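Local atomic coordinates of protein Pcdhgc3 (Mus musculus, PDB entry 4ZI8), a protein that probably serves as a calcium-dependent cell-adhesion protein and may help establish and maintain specific neuronal connections in the brain, this chain being its first three extracellular cadherin repeats. Residues B[27-32]-B[81-86]; B[96-101]-B[111-116]; B[305-310]-B[327-332]. One frame throughout, in Å; residues are numbered along the deposited sequence.

Overall arrangement
The chain is a long rod of three cadherin repeats, and the contacts follow one another in series along the sequence. Contacts 1 and 2 belong to the first repeat: their centres lie about 13 Å apart, and strands 24-28 and 107-116 run as parallel neighbours in one mixed sheet, where Ile27 and Glu29 exchange backbone hydrogen bonds with Gln116. The calcium site of contact 1 is thus tied directly to the hairpin of contact 2. Contact 3 lies in the third repeat, its centre about 91 Å from that of contact 1 and about 102 Å from that of contact 2. It pairs the corresponding two strands of a like sheet, so one cadherin fold recurs along the rod.

Contact 1 of 3, residues B[27-32]-B[81-86]; sequences ILEERE and RLDREE. With CA (calcium ion), chain P; CA (calcium ion), chain O.
The calcium site at the junction of the first two cadherin repeats is built here from the turn after strand 24-28 and the start of helix 84-88. Glu29, Glu30, Asp83 and Glu85 converge on one calcium ion through Glu29 OE1, Glu30 OE2, Asp83 OD1 and Glu85 OE1, and a water joins them. Glu29 also reaches a second calcium ion through OE2 at 2.3 Å, and Glu85 does so mainly through OE2, with OE1, which bridges the two ions, farther off; the two carboxylate planes are turned 45° apart. Asp120 completes the first site, and Asp117, the carbonyl of Ile118, Asp120 and Asp153 the second. With CG placed between its own backbone N and carbonyl carbon (chi1 55°) and the rest of the chain extended, Glu29 spans both ions; Arg84 N donates to its OE1 (3.0 Å) from above the carboxylate plane. Arg81 belongs to the second shell, its extended side chain gripping the Glu30 carboxylate side-on: NE meets the syn lone pair of Glu30 OE1, 2.8 Å away, and NH2 bonds OE2 at 3.0 Å. Arg84 belongs there too, bridging to Glu85 OE2 and also bonded to Gly89. Backbone ties add Glu30 N to Leu82 O, 2.8 Å, and a water linking Arg31 O to Leu82 N. Asp83 is also the N-cap of the helix, its OD1 accepting from Glu85 N. Away from the ions, Ile27 CD1 meets Leu82 CD1 at 3.9 Å. Glu30 OE2 and Asp83 OD1, 3.1 Å apart, would repel one another without the metal; the calcium ions probably offset much of this negative charge, and Arg81, which fixes the rotation of Glu30, more of it.

Contact 2 of 3, residues B[96-101]-B[111-116]; sequences VTLELV and AEVVVQ
Leu98 leans across to Ala111, its CD2 lying 4.0 Å from Ala111 CB. A chi1 of 65° swings the Leu98 isobutyl group across to the partner strand. Leu100, two residues beyond Leu98 on the same strand, reaches the same methyl, CD1 to Ala111 CB at 4.1 Å, so two leucines converge on one small side chain. Further along this face Val96 CG2 touches Val115 CG2 at 3.9 Å, the two branches set at a slant, and Phe67 packs against Val96 and Val113. On the other face Thr97 and Glu112 form a non-hydrogen-bonded pair; the far end of Glu112 turns to His24, which hydrogen-bonds its OE2. The backbones hold these side chains in register through two hydrogen-bonded pairs. Val96 and Val113 bond in both directions, with Val96 N to Val113 O at 2.7 Å, and Leu98 and Ala111 do likewise, with Leu98 N to Ala111 O at 3.0 Å. Between them Glu112 CA directs a CA-H...O contact at Val96 O, 3.3 Å away. This is an antiparallel beta hairpin, strand 95-102 with strand 107-116, in the Greek-key beta sandwich of a cadherin repeat, with Val96, Leu98, Ala111 and Val113 on the face turned to Phe67 and Val58.

Contact 3 of 3, residues B[305-310]-B[327-332]; sequences TKLHEI and KVLVEV
The His308 imidazole has Thr305 CG2 on one face, 3.4 Å above its plane and offset toward the rim, while Val332 CG2 comes to its edge near the plane, 3.6 Å from CD2. The ring is carried there with CG anti to the carbonyl carbon (chi1 -60°), beside its own backbone N; the His308 and Val332 side chains meet at a slant. Val332 CG2 is also packed against Thr305 O at 3.3 Å, and Leu300 and Leu284 touch the histidine from outside the two strands. Next along the same face, Ile310 CD1 presses on Val330 CG2 at 3.6 Å, and Ile310 faces Val328 directly across the strands; Val243, Val253 and Val256 continue this apolar layer. The opposite face carries Leu307, Glu309, Leu329 and Glu331. There the aliphatic part of Glu309 lies side by side with Leu329, CG to Leu329 CD2 at 3.5 Å, and Glu309 also runs alongside Lys327, OE1 touching Lys327 CD. Glu309 OE1 and Lys327 NZ remain 4.4 Å apart, beyond a salt bridge. Leu307 CD1 rests over the Val330 carbonyl. The backbone ladder has five bonds: His308 and Val330 bond in both directions, as do Ile310 and Val328, the latter including Val328 N to Ile310 O at 2.7 Å, and Val332 N binds Lys306 O. The strands run antiparallel at 164°. The apolar side chains of Ile310, Val328, Val330 and Val332 thus make the inward layer of the third repeat's sandwich, whereas the outer face mixes Leu307 and Leu329 with Glu309, whose carboxylate and the Lys327 amine probably attract each other modestly; the backbone ladder supplies the directional bonds that hold the pairing.

Contact 1 of 3, residues B[27-32]-B[81-86]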
loop_
_atom_site.group_PDB
_atom_site.type_symbol
_atom_site.label_atom_id
_atom_site.label_comp_id
_atom_site.label_asym_id
_atom_site.label_seq_id
_atom_site.Cartn_x
_atom_site.Cartn_y
_atom_site.Cartn_z
ATOM N N ILE B 27 18.352 -44.601 19.362
ATOM C CA ILE B 27 17.799 -45.194 18.154
ATOM C C ILE B 27 17.144 -44.109 17.312
ATOM O O ILE B 27 16.799 -43.053 17.832
ATOM C CB ILE B 27 16.749 -46.295 18.470
ATOM C CG1 ILE B 27 15.549 -45.711 19.199
ATOM C CG2 ILE B 27 17.360 -47.400 19.367
ATOM C CD1 ILE B 27 14.361 -46.734 19.300
ATOM N N LEU B 28 16.966 -44.385 16.027
ATOM C CA LEU B 28 16.170 -43.518 15.174
ATOM C C LEU B 28 14.704 -43.564 15.547
ATOM O O LEU B 28 14.175 -44.644 15.889
ATOM C CB LEU B 28 16.325 -43.936 13.710
ATOM C CG LEU B 28 17.697 -43.835 13.051
ATOM C CD1 LEU B 28 17.614 -44.302 11.589
ATOM C CD2 LEU B 28 18.239 -42.412 13.161
ATOM N N GLU B 29 14.008 -42.426 15.444
ATOM C CA GLU B 29 12.561 -42.474 15.602
ATOM C C GLU B 29 11.921 -43.341 14.525
ATOM O O GLU B 29 12.515 -43.630 13.486
ATOM C CB GLU B 29 11.946 -41.054 15.551
ATOM C CG GLU B 29 12.329 -40.274 14.258
ATOM C CD GLU B 29 11.412 -39.088 13.968
ATOM O OE1 GLU B 29 10.218 -39.103 14.345
ATOM O OE2 GLU B 29 11.905 -38.122 13.375
ATOM N N GLU B 30 10.679 -43.725 14.773
ATOM C CA GLU B 30 9.799 -44.311 13.791
ATOM C C GLU B 30 10.264 -45.716 13.404
ATOM O O GLU B 30 9.956 -46.193 12.334
ATOM C CB GLU B 30 9.676 -43.385 12.552
ATOM C CG GLU B 30 9.251 -41.972 12.898
ATOM C CD GLU B 30 7.765 -41.806 13.195
ATOM O OE1 GLU B 30 7.001 -42.809 13.276
ATOM O OE2 GLU B 30 7.338 -40.629 13.332
ATOM N N ARG B 31 10.978 -46.404 14.291
ATOM C CA ARG B 31 11.306 -47.811 14.009
ATOM C C ARG B 31 10.071 -48.678 14.078
ATOM O O ARG B 31 9.133 -48.368 14.812
ATOM C CB ARG B 31 12.355 -48.352 14.977
ATOM C CG ARG B 31 13.748 -47.732 14.880
ATOM C CD ARG B 31 14.282 -47.616 13.448
ATOM N NE ARG B 31 13.809 -46.375 12.825
ATOM C CZ ARG B 31 14.071 -46.025 11.574
ATOM N NH1 ARG B 31 14.802 -46.825 10.819
ATOM N NH2 ARG B 31 13.594 -44.882 11.074
ATOM N N GLU B 32 10.091 -49.777 13.331
ATOM C CA GLU B 32 9.010 -50.747 13.347
ATOM C C GLU B 32 8.892 -51.445 14.701
ATOM O O GLU B 32 9.857 -51.522 15.466
ATOM C CB GLU B 32 9.220 -51.789 12.246
ATOM C CG GLU B 32 9.152 -51.205 10.825
ATOM C CD GLU B 32 8.831 -52.251 9.743
ATOM O OE1 GLU B 32 8.976 -53.475 9.999
ATOM O OE2 GLU B 32 8.431 -51.836 8.631
ATOM N N ARG B 81 4.739 -46.761 18.460
ATOM C CA ARG B 81 5.324 -45.740 17.608
ATOM C C ARG B 81 6.061 -44.689 18.417
ATOM O O ARG B 81 5.531 -44.123 19.379
ATOM C CB ARG B 81 4.257 -45.080 16.764
ATOM C CG ARG B 81 4.786 -43.900 16.002
ATOM C CD ARG B 81 3.800 -43.425 14.934
ATOM N NE ARG B 81 4.397 -42.344 14.148
ATOM C CZ ARG B 81 3.709 -41.372 13.560
ATOM N NH1 ARG B 81 2.392 -41.340 13.643
ATOM N NH2 ARG B 81 4.355 -40.434 12.874
ATOM N N LEU B 82 7.299 -44.435 18.024
ATOM C CA LEU B 82 8.120 -43.395 18.635
ATOM C C LEU B 82 8.264 -42.289 17.610
ATOM O O LEU B 82 9.133 -42.369 16.736
ATOM C CB LEU B 82 9.498 -43.929 19.041
ATOM C CG LEU B 82 9.492 -44.898 20.230
ATOM C CD1 LEU B 82 10.653 -45.872 20.093
ATOM C CD2 LEU B 82 9.628 -44.087 21.492
ATOM N N ASP B 83 7.379 -41.298 17.687
ATOM C CA ASP B 83 7.415 -40.149 16.787
ATOM C C ASP B 83 8.053 -39.020 17.540
ATOM O O ASP B 83 7.430 -38.440 18.445
ATOM C CB ASP B 83 6.003 -39.783 16.327
ATOM C CG ASP B 83 5.949 -38.476 15.573
ATOM O OD1 ASP B 83 6.966 -38.030 14.987
ATOM O OD2 ASP B 83 4.844 -37.904 15.553
ATOM N N ARG B 84 9.312 -38.742 17.215
ATOM C CA ARG B 84 10.053 -37.694 17.892
ATOM C C ARG B 84 9.274 -36.366 17.829
ATOM O O ARG B 84 9.326 -35.592 18.775
ATOM C CB ARG B 84 11.470 -37.548 17.287
ATOM C CG ARG B 84 12.478 -36.721 18.123
ATOM C CD ARG B 84 13.406 -35.890 17.233
ATOM N NE ARG B 84 12.628 -34.944 16.443
ATOM C CZ ARG B 84 12.126 -33.812 16.919
ATOM N NH1 ARG B 84 12.359 -33.443 18.171
ATOM N NH2 ARG B 84 11.396 -33.046 16.144
ATOM N N GLU B 85 8.535 -36.101 16.747
ATOM C CA GLU B 85 7.856 -34.816 16.649
ATOM C C GLU B 85 6.809 -34.682 17.743
ATOM O O GLU B 85 6.692 -33.622 18.367
ATOM C CB GLU B 85 7.218 -34.613 15.252
ATOM C CG GLU B 85 8.224 -34.122 14.210
ATOM C CD GLU B 85 9.252 -35.191 13.843
ATOM O OE1 GLU B 85 8.849 -36.307 13.479
ATOM O OE2 GLU B 85 10.468 -34.933 13.900
ATOM N N GLU B 86 6.053 -35.745 17.976
ATOM C CA GLU B 86 5.058 -35.767 19.042
ATOM C C GLU B 86 5.690 -35.746 20.416
ATOM O O GLU B 86 5.179 -35.116 21.338
ATOM C CB GLU B 86 4.187 -37.009 18.945
ATOM C CG GLU B 86 3.038 -37.001 19.941
ATOM C CD GLU B 86 2.307 -38.326 19.963
ATOM O OE1 GLU B 86 2.890 -39.346 19.537
ATOM O OE2 GLU B 86 1.149 -38.354 20.395
HETATM CA CA CA P . 8.223 -38.457 13.200
HETATM CA CA CA O . 11.421 -36.178 12.319
HETATM O O HOH W 1 8.729 -46.429 16.539
HETATM O O HOH W 2 6.372 -37.625 11.898
#

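Contact 2 of 3, residues B[96-101]-B[111-116]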
loop_
_atom_site.group_PDB
_atom_site.type_symbol
_atom_site.label_atom_id
_atom_site.label_comp_id
_atom_site.label_asym_id
_atom_site.label_seq_id
_atom_site.Cartn_x
_atom_site.Cartn_y
_atom_site.Cartn_z
ATOM N N VAL B 96 13.500 -40.761 25.946
ATOM C CA VAL B 96 12.391 -41.381 26.636
ATOM C C VAL B 96 12.970 -42.096 27.873
ATOM O O VAL B 96 13.923 -42.844 27.741
ATOM C CB VAL B 96 11.670 -42.396 25.751
ATOM C CG1 VAL B 96 10.645 -43.214 26.546
ATOM C CG2 VAL B 96 10.990 -41.703 24.563
ATOM N N THR B 97 12.436 -41.851 29.056
ATOM C CA THR B 97 12.931 -42.577 30.223
ATOM C C THR B 97 11.913 -43.625 30.627
ATOM O O THR B 97 10.706 -43.487 30.381
ATOM C CB THR B 97 13.217 -41.648 31.388
ATOM O OG1 THR B 97 11.997 -41.000 31.770
ATOM C CG2 THR B 97 14.225 -40.592 30.972
ATOM N N LEU B 98 12.406 -44.712 31.185
ATOM C CA LEU B 98 11.531 -45.742 31.682
ATOM C C LEU B 98 12.227 -46.439 32.846
ATOM O O LEU B 98 13.381 -46.132 33.183
ATOM C CB LEU B 98 11.167 -46.739 30.581
ATOM C CG LEU B 98 12.301 -47.581 29.999
ATOM C CD1 LEU B 98 11.761 -48.887 29.478
ATOM C CD2 LEU B 98 13.034 -46.847 28.892
ATOM N N GLU B 99 11.524 -47.372 33.472
ATOM C CA GLU B 99 12.091 -48.152 34.566
ATOM C C GLU B 99 11.865 -49.614 34.284
ATOM O O GLU B 99 10.926 -49.976 33.573
ATOM C CB GLU B 99 11.476 -47.758 35.897
ATOM C CG GLU B 99 11.612 -46.282 36.215
ATOM C CD GLU B 99 10.743 -45.863 37.389
ATOM O OE1 GLU B 99 9.534 -45.617 37.189
ATOM O OE2 GLU B 99 11.262 -45.791 38.520
ATOM N N LEU B 100 12.777 -50.434 34.798
ATOM C CA LEU B 100 12.732 -51.879 34.687
ATOM C C LEU B 100 12.569 -52.438 36.090
ATOM O O LEU B 100 13.170 -51.920 37.034
ATOM C CB LEU B 100 14.009 -52.417 34.035
ATOM C CG LEU B 100 14.239 -51.901 32.612
ATOM C CD1 LEU B 100 15.674 -52.121 32.227
ATOM C CD2 LEU B 100 13.311 -52.669 31.672
ATOM N N VAL B 101 11.785 -53.493 36.251
ATOM C CA VAL B 101 11.675 -54.102 37.566
ATOM C C VAL B 101 11.966 -55.595 37.480
ATOM O O VAL B 101 11.667 -56.252 36.486
ATOM C CB VAL B 101 10.282 -53.830 38.199
ATOM C CG1 VAL B 101 9.186 -54.148 37.234
ATOM C CG2 VAL B 101 10.072 -54.641 39.481
ATOM N N ALA B 111 16.226 -46.774 32.934
ATOM C CA ALA B 111 16.728 -46.946 31.588
ATOM C C ALA B 111 16.326 -45.726 30.752
ATOM O O ALA B 111 15.387 -44.991 31.098
ATOM C CB ALA B 111 16.196 -48.204 30.979
ATOM N N GLU B 112 17.025 -45.500 29.658
ATOM C CA GLU B 112 16.676 -44.358 28.823
ATOM C C GLU B 112 17.085 -44.583 27.385
ATOM O O GLU B 112 18.071 -45.270 27.092
ATOM C CB GLU B 112 17.288 -43.069 29.378
ATOM C CG GLU B 112 18.768 -42.992 29.339
ATOM C CD GLU B 112 19.319 -41.832 30.168
ATOM O OE1 GLU B 112 18.670 -41.383 31.140
ATOM O OE2 GLU B 112 20.428 -41.376 29.849
ATOM N N VAL B 113 16.268 -44.034 26.476
ATOM C CA VAL B 113 16.437 -44.267 25.045
ATOM C C VAL B 113 16.387 -42.902 24.391
ATOM O O VAL B 113 15.402 -42.168 24.562
ATOM C CB VAL B 113 15.356 -45.215 24.462
ATOM C CG1 VAL B 113 15.530 -45.377 22.962
ATOM C CG2 VAL B 113 15.421 -46.584 25.124
ATOM N N VAL B 114 17.485 -42.524 23.741
ATOM C CA VAL B 114 17.523 -41.300 22.940
ATOM C C VAL B 114 16.808 -41.566 21.617
ATOM O O VAL B 114 17.086 -42.562 20.930
ATOM C CB VAL B 114 18.956 -40.827 22.676
ATOM C CG1 VAL B 114 18.941 -39.559 21.772
ATOM C CG2 VAL B 114 19.688 -40.569 24.004
ATOM N N VAL B 115 15.858 -40.698 21.275
ATOM C CA VAL B 115 15.101 -40.862 20.043
ATOM C C VAL B 115 15.592 -39.818 19.042
ATOM O O VAL B 115 15.414 -38.604 19.235
ATOM C CB VAL B 115 13.600 -40.748 20.296
ATOM C CG1 VAL B 115 12.814 -40.852 18.983
ATOM C CG2 VAL B 115 13.148 -41.850 21.295
ATOM N N GLN B 116 16.287 -40.295 18.016
ATOM C CA GLN B 116 16.949 -39.422 17.057
ATOM C C GLN B 116 16.033 -39.044 15.901
ATOM O O GLN B 116 15.301 -39.882 15.399
ATOM C CB GLN B 116 18.205 -40.095 16.519
ATOM C CG GLN B 116 19.219 -40.431 17.636
ATOM C CD GLN B 116 20.304 -41.388 17.184
ATOM O OE1 GLN B 116 20.093 -42.214 16.287
ATOM N NE2 GLN B 116 21.473 -41.300 17.821
#

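Contact 3 of 3, residues B[305-310]-B[327-332]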
loop_
_atom_site.group_PDB
_atom_site.type_symbol
_atom_site.label_atom_id
_atom_site.label_comp_id
_atom_site.label_asym_id
_atom_site.label_seq_id
_atom_site.Cartn_x
_atom_site.Cartn_y
_atom_site.Cartn_z
ATOM N N THR B 305 -19.770 36.619 -37.334
ATOM C CA THR B 305 -18.577 35.810 -37.123
ATOM C C THR B 305 -18.524 34.641 -38.089
ATOM O O THR B 305 -19.409 33.792 -38.076
ATOM C CB THR B 305 -18.523 35.271 -35.679
ATOM O OG1 THR B 305 -18.653 36.367 -34.767
ATOM C CG2 THR B 305 -17.205 34.565 -35.427
ATOM N N LYS B 306 -17.469 34.590 -38.896
ATOM C CA LYS B 306 -17.336 33.588 -39.940
ATOM C C LYS B 306 -16.700 32.291 -39.463
ATOM O O LYS B 306 -16.878 31.245 -40.086
ATOM C CB LYS B 306 -16.516 34.149 -41.090
ATOM C CG LYS B 306 -17.262 35.217 -41.867
ATOM C CD LYS B 306 -16.348 35.997 -42.797
ATOM C CE LYS B 306 -17.157 37.046 -43.552
ATOM N NZ LYS B 306 -18.119 37.745 -42.650
ATOM N N LEU B 307 -15.948 32.367 -38.376
ATOM C CA LEU B 307 -15.200 31.220 -37.920
ATOM C C LEU B 307 -15.162 31.198 -36.395
ATOM O O LEU B 307 -14.801 32.195 -35.776
ATOM C CB LEU B 307 -13.781 31.247 -38.490
ATOM C CG LEU B 307 -12.852 30.132 -37.979
ATOM C CD1 LEU B 307 -13.338 28.722 -38.354
ATOM C CD2 LEU B 307 -11.412 30.345 -38.439
ATOM N N HIS B 308 -15.541 30.070 -35.804
ATOM C CA HIS B 308 -15.443 29.895 -34.357
ATOM C C HIS B 308 -14.367 28.860 -34.045
ATOM O O HIS B 308 -14.316 27.815 -34.701
ATOM C CB HIS B 308 -16.797 29.468 -33.770
ATOM C CG HIS B 308 -17.899 30.455 -34.013
ATOM N ND1 HIS B 308 -18.106 31.558 -33.210
ATOM C CD2 HIS B 308 -18.847 30.511 -34.982
ATOM C CE1 HIS B 308 -19.126 32.258 -33.683
ATOM N NE2 HIS B 308 -19.598 31.635 -34.748
ATOM N N GLU B 309 -13.488 29.170 -33.090
ATOM C CA GLU B 309 -12.479 28.231 -32.602
ATOM C C GLU B 309 -12.883 27.705 -31.239
ATOM O O GLU B 309 -12.925 28.461 -30.286
ATOM C CB GLU B 309 -11.109 28.886 -32.469
ATOM C CG GLU B 309 -10.433 29.249 -33.746
ATOM C CD GLU B 309 -8.917 29.369 -33.578
ATOM O OE1 GLU B 309 -8.325 28.554 -32.812
ATOM O OE2 GLU B 309 -8.331 30.278 -34.218
ATOM N N ILE B 310 -13.162 26.424 -31.136
ATOM C CA ILE B 310 -13.630 25.872 -29.882
ATOM C C ILE B 310 -12.643 24.845 -29.338
ATOM O O ILE B 310 -12.312 23.879 -30.016
ATOM C CB ILE B 310 -14.971 25.192 -30.051
ATOM C CG1 ILE B 310 -15.974 26.171 -30.649
ATOM C CG2 ILE B 310 -15.454 24.624 -28.720
ATOM C CD1 ILE B 310 -17.017 25.433 -31.383
ATOM N N LYS B 327 -9.094 20.929 -30.723
ATOM C CA LYS B 327 -9.673 22.159 -31.223
ATOM C C LYS B 327 -10.675 21.845 -32.318
ATOM O O LYS B 327 -10.406 21.023 -33.188
ATOM C CB LYS B 327 -8.569 23.076 -31.747
ATOM C CG LYS B 327 -9.044 24.406 -32.265
ATOM C CD LYS B 327 -7.850 25.285 -32.597
ATOM C CE LYS B 327 -6.605 24.461 -32.744
ATOM N NZ LYS B 327 -5.559 25.163 -33.540
ATOM N N VAL B 328 -11.835 22.486 -32.268
ATOM C CA VAL B 328 -12.811 22.375 -33.331
ATOM C C VAL B 328 -12.917 23.724 -34.033
ATOM O O VAL B 328 -13.182 24.730 -33.392
ATOM C CB VAL B 328 -14.187 21.985 -32.800
ATOM C CG1 VAL B 328 -15.112 21.660 -33.961
ATOM C CG2 VAL B 328 -14.043 20.807 -31.852
ATOM N N LEU B 329 -12.661 23.742 -35.334
ATOM C CA LEU B 329 -12.828 24.939 -36.150
ATOM C C LEU B 329 -14.190 24.875 -36.802
ATOM O O LEU B 329 -14.425 24.025 -37.650
ATOM C CB LEU B 329 -11.743 25.031 -37.209
ATOM C CG LEU B 329 -10.337 25.247 -36.664
ATOM C CD1 LEU B 329 -9.288 25.203 -37.780
ATOM C CD2 LEU B 329 -10.308 26.582 -35.964
ATOM N N VAL B 330 -15.094 25.755 -36.388
ATOM C CA VAL B 330 -16.444 25.799 -36.963
ATOM C C VAL B 330 -16.544 26.979 -37.928
ATOM O O VAL B 330 -16.544 28.143 -37.511
ATOM C CB VAL B 330 -17.540 25.935 -35.893
ATOM C CG1 VAL B 330 -18.924 25.999 -36.547
ATOM C CG2 VAL B 330 -17.466 24.782 -34.920
ATOM N N GLU B 331 -16.577 26.654 -39.212
ATOM C CA GLU B 331 -16.745 27.645 -40.271
ATOM C C GLU B 331 -18.227 27.872 -40.522
ATOM O O GLU B 331 -18.968 26.935 -40.796
ATOM C CB GLU B 331 -16.050 27.203 -41.557
ATOM C CG GLU B 331 -16.248 28.195 -42.703
ATOM C CD GLU B 331 -15.679 27.705 -44.028
ATOM O OE1 GLU B 331 -14.967 26.672 -44.021
ATOM O OE2 GLU B 331 -15.945 28.359 -45.068
ATOM N N VAL B 332 -18.658 29.114 -40.385
ATOM C CA VAL B 332 -20.041 29.485 -40.645
ATOM C C VAL B 332 -20.247 29.764 -42.130
ATOM O O VAL B 332 -19.521 30.575 -42.716
ATOM C CB VAL B 332 -20.448 30.734 -39.852
ATOM C CG1 VAL B 332 -21.906 31.045 -40.094
ATOM C CG2 VAL B 332 -20.156 30.543 -38.361
#